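Local structure of uncharacterized protein lp_2219 (Lactobacillus plantarum, 3HFQ) at residues A[54-67]-A[79-93]. The protein is of unknown function but belongs to the lactonase family of seven-bladed beta-propellers, so a sugar-lactone hydrolase activity is possible though unproven. The protein carries 1 engineered substitution. Residues are numbered along the deposited sequence; the frame is centred on the assembly and turned at random.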
# COMPACT_ATOMS: atom_id res chain seq x y z
N TYR A 54 3.83 -12.94 1.79
CA TYR A 54 3.40 -12.65 3.15
C TYR A 54 2.08 -11.89 3.03
O TYR A 54 1.99 -10.90 2.32
CB TYR A 54 4.48 -11.82 3.86
CG TYR A 54 5.78 -12.59 3.98
CD1 TYR A 54 5.90 -13.66 4.87
CD2 TYR A 54 6.85 -12.33 3.12
CE1 TYR A 54 7.05 -14.45 4.91
CE2 TYR A 54 8.01 -13.11 3.15
CZ TYR A 54 8.10 -14.18 4.04
OH TYR A 54 9.22 -14.98 4.07
N SER A 55 1.06 -12.39 3.71
CA SER A 55 -0.26 -11.79 3.62
C SER A 55 -0.95 -11.53 4.94
O SER A 55 -0.73 -12.25 5.92
CB SER A 55 -1.17 -12.68 2.78
OG SER A 55 -1.31 -13.96 3.39
N VAL A 56 -1.78 -10.50 4.96
CA VAL A 56 -2.57 -10.17 6.13
C VAL A 56 -3.38 -11.44 6.34
O VAL A 56 -3.80 -12.07 5.36
CB VAL A 56 -3.50 -8.99 5.84
CG1 VAL A 56 -4.51 -8.81 6.98
CG2 VAL A 56 -2.67 -7.72 5.68
N ASP A 57 -3.61 -11.82 7.59
CA ASP A 57 -4.32 -13.06 7.84
C ASP A 57 -5.26 -13.00 9.05
O ASP A 57 -4.94 -12.40 10.07
CB ASP A 57 -3.28 -14.17 8.01
CG ASP A 57 -3.88 -15.51 8.37
OD1 ASP A 57 -4.94 -15.86 7.82
OD2 ASP A 57 -3.27 -16.21 9.20
N LYS A 58 -6.42 -13.62 8.91
CA LYS A 58 -7.40 -13.67 9.98
C LYS A 58 -7.68 -15.13 10.29
O LYS A 58 -8.06 -15.90 9.42
CB LYS A 58 -8.70 -12.97 9.59
CG LYS A 58 -9.75 -12.94 10.70
CD LYS A 58 -10.94 -12.06 10.32
CE LYS A 58 -11.91 -11.90 11.48
NZ LYS A 58 -13.04 -10.99 11.15
N GLU A 59 -7.49 -15.49 11.55
CA GLU A 59 -7.73 -16.85 11.98
C GLU A 59 -8.66 -16.70 13.18
O GLU A 59 -8.21 -16.58 14.32
CB GLU A 59 -6.39 -17.50 12.35
CG GLU A 59 -5.30 -17.48 11.24
CD GLU A 59 -5.41 -18.64 10.25
OE1 GLU A 59 -6.10 -19.63 10.59
OE2 GLU A 59 -4.80 -18.58 9.16
N ASP A 60 -9.96 -16.65 12.90
CA ASP A 60 -10.99 -16.50 13.92
C ASP A 60 -10.89 -15.14 14.60
O ASP A 60 -10.92 -14.09 13.94
CB ASP A 60 -10.87 -17.60 14.96
N ASP A 61 -10.79 -15.19 15.92
CA ASP A 61 -10.67 -13.99 16.73
C ASP A 61 -9.21 -13.57 16.85
O ASP A 61 -8.86 -12.76 17.71
CB ASP A 61 -11.31 -14.18 18.12
CG ASP A 61 -10.83 -15.43 18.85
OD1 ASP A 61 -10.08 -16.25 18.27
OD2 ASP A 61 -11.23 -15.60 20.02
N GLU A 62 -8.36 -14.13 15.99
CA GLU A 62 -6.95 -13.77 15.99
C GLU A 62 -6.59 -13.25 14.61
O GLU A 62 -7.23 -13.59 13.62
CB GLU A 62 -6.07 -14.98 16.33
CG GLU A 62 -6.13 -15.41 17.79
CD GLU A 62 -5.04 -16.40 18.14
OE1 GLU A 62 -5.08 -17.54 17.62
OE2 GLU A 62 -4.14 -16.04 18.92
N GLY A 63 -5.55 -12.42 14.55
CA GLY A 63 -5.13 -11.86 13.28
C GLY A 63 -3.63 -11.67 13.25
O GLY A 63 -2.99 -11.55 14.29
N GLY A 64 -3.07 -11.64 12.05
CA GLY A 64 -1.63 -11.47 11.93
C GLY A 64 -1.16 -11.61 10.50
O GLY A 64 -1.80 -11.11 9.58
N ILE A 65 -0.04 -12.30 10.32
CA ILE A 65 0.54 -12.50 9.00
C ILE A 65 0.76 -13.98 8.68
O ILE A 65 1.17 -14.76 9.53
CB ILE A 65 1.91 -11.79 8.90
CG1 ILE A 65 1.74 -10.29 9.17
CG2 ILE A 65 2.52 -12.03 7.52
CD1 ILE A 65 0.91 -9.54 8.13
N ALA A 66 0.47 -14.35 7.43
CA ALA A 66 0.66 -15.72 6.97
C ALA A 66 1.81 -15.72 5.98
O ALA A 66 1.95 -14.79 5.19
CB ALA A 66 -0.61 -16.24 6.30
N ALA A 67 2.63 -16.77 6.04
CA ALA A 67 3.78 -16.91 5.15
C ALA A 67 3.56 -18.06 4.18
O ALA A 67 3.15 -19.15 4.58
CB ALA A 67 5.05 -17.16 5.97
N ASN A 79 3.78 -20.99 7.56
CA ASN A 79 3.31 -20.84 8.93
C ASN A 79 2.60 -19.50 9.06
O ASN A 79 2.48 -18.76 8.07
CB ASN A 79 4.48 -20.93 9.93
CG ASN A 79 5.20 -19.61 10.13
OD1 ASN A 79 5.49 -18.88 9.18
ND2 ASN A 79 5.53 -19.31 11.39
N THR A 80 2.08 -19.20 10.24
CA THR A 80 1.41 -17.93 10.48
C THR A 80 1.81 -17.43 11.85
O THR A 80 2.19 -18.21 12.72
CB THR A 80 -0.14 -18.06 10.45
OG1 THR A 80 -0.59 -18.77 11.60
CG2 THR A 80 -0.60 -18.79 9.19
N VAL A 81 1.74 -16.12 12.03
CA VAL A 81 2.05 -15.49 13.31
C VAL A 81 0.83 -14.63 13.60
O VAL A 81 0.66 -13.57 13.01
CB VAL A 81 3.30 -14.60 13.23
CG1 VAL A 81 3.50 -13.88 14.55
CG2 VAL A 81 4.52 -15.46 12.90
N VAL A 82 -0.02 -15.10 14.51
CA VAL A 82 -1.22 -14.37 14.85
C VAL A 82 -1.34 -14.13 16.34
O VAL A 82 -0.65 -14.75 17.15
CB VAL A 82 -2.47 -15.14 14.37
CG1 VAL A 82 -2.47 -15.24 12.84
CG2 VAL A 82 -2.50 -16.53 14.98
N ALA A 83 -2.23 -13.21 16.71
CA ALA A 83 -2.45 -12.86 18.10
C ALA A 83 -3.89 -12.41 18.27
O ALA A 83 -4.52 -11.95 17.32
CB ALA A 83 -1.50 -11.74 18.52
N PRO A 84 -4.44 -12.57 19.48
CA PRO A 84 -5.83 -12.14 19.69
C PRO A 84 -6.03 -10.70 19.23
O PRO A 84 -5.22 -9.82 19.51
CB PRO A 84 -6.03 -12.33 21.20
CG PRO A 84 -4.62 -12.45 21.76
CD PRO A 84 -3.89 -13.19 20.69
N GLY A 85 -7.11 -10.48 18.49
CA GLY A 85 -7.40 -9.16 17.98
C GLY A 85 -7.59 -9.14 16.48
O GLY A 85 -7.64 -10.18 15.82
N THR A 86 -7.69 -7.93 15.93
CA THR A 86 -7.90 -7.73 14.50
C THR A 86 -6.66 -8.00 13.66
O THR A 86 -5.54 -7.94 14.16
CB THR A 86 -8.34 -6.29 14.21
OG1 THR A 86 -7.29 -5.40 14.60
CG2 THR A 86 -9.60 -5.95 14.99
N PRO A 87 -6.86 -8.32 12.37
CA PRO A 87 -5.74 -8.59 11.47
C PRO A 87 -5.12 -7.23 11.12
O PRO A 87 -5.76 -6.20 11.27
CB PRO A 87 -6.41 -9.22 10.24
CG PRO A 87 -7.72 -9.74 10.77
CD PRO A 87 -8.14 -8.65 11.73
N PRO A 88 -3.86 -7.22 10.66
CA PRO A 88 -3.19 -5.97 10.30
C PRO A 88 -3.74 -5.37 9.00
O PRO A 88 -4.67 -5.91 8.40
CB PRO A 88 -1.72 -6.37 10.20
CG PRO A 88 -1.80 -7.80 9.74
CD PRO A 88 -2.92 -8.36 10.60
N ALA A 89 -3.15 -4.25 8.56
CA ALA A 89 -3.61 -3.57 7.34
C ALA A 89 -2.53 -3.36 6.28
O ALA A 89 -2.84 -3.00 5.15
CB ALA A 89 -4.23 -2.23 7.71
N TYR A 90 -1.28 -3.58 6.66
CA TYR A 90 -0.16 -3.40 5.74
C TYR A 90 0.93 -4.40 6.11
O TYR A 90 1.05 -4.79 7.27
CB TYR A 90 0.40 -1.98 5.87
CG TYR A 90 1.43 -1.58 4.82
CD1 TYR A 90 1.03 -1.13 3.57
CD2 TYR A 90 2.80 -1.65 5.09
CE1 TYR A 90 1.96 -0.74 2.61
CE2 TYR A 90 3.75 -1.27 4.14
CZ TYR A 90 3.32 -0.82 2.90
OH TYR A 90 4.24 -0.43 1.95
N VAL A 91 1.72 -4.81 5.12
CA VAL A 91 2.82 -5.75 5.35
C VAL A 91 3.92 -5.47 4.32
O VAL A 91 3.63 -5.18 3.16
CB VAL A 91 2.33 -7.23 5.24
CG1 VAL A 91 1.77 -7.51 3.85
CG2 VAL A 91 3.48 -8.18 5.57
N ALA A 92 5.17 -5.52 4.77
CA ALA A 92 6.31 -5.26 3.88
C ALA A 92 7.50 -6.15 4.23
O ALA A 92 7.61 -6.63 5.36
CB ALA A 92 6.71 -3.79 3.95
N VAL A 93 8.41 -6.34 3.28
CA VAL A 93 9.59 -7.16 3.49
C VAL A 93 10.89 -6.35 3.47
O VAL A 93 11.07 -5.47 2.63
CB VAL A 93 9.70 -8.28 2.41
CG1 VAL A 93 11.03 -9.02 2.56
CG2 VAL A 93 8.54 -9.27 2.55
O HOH W 1 -9.38 -11.38 14.04
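Ile65 puts CD1 3.6 Å from CG of Pro88 and 3.9 Å from CG2 of Val91, bridging the proline ring and the next strand. Val56 slides past Pro88; its CG1, anti to the backbone N (chi1 169°), reaches Pro87 CB at 3.8 Å. Pro87 CG also lies against the aliphatic stem of Lys58, 3.6 Å from its CB. Farther along, Val93 CG2 meets the Tyr54 ring at CD2 (3.5 Å). Gly63 lets the Pro87-Pro88 linker come close: its CA is 3.8 Å from Pro87 CA, where a side chain would clash. At the start of strand 62-71, Glu62 runs side by side with Pro84, pointing the same way, OE2 3.4 Å from its CD, and crosses Val82 at about a right angle. An alanine here removes the chain beyond CB and would probably leave Val82 CG2 and the CD edge of Pro84 without the carboxylate that lies against them. Paired backbone bonds, Gly63 with Ala83 and Ile65 with Val81, fix the antiparallel register, and Gly85 N binds Asp61 O almost straight (174°). Strands 52-59, 62-71 and 74-84 are the outer part of one propeller blade; residues 85-89 then run inward across strands 62-71 and 52-59 to strand 90-94, the innermost of the next blade, where Val91 and Ile65 also touch strand 99-104.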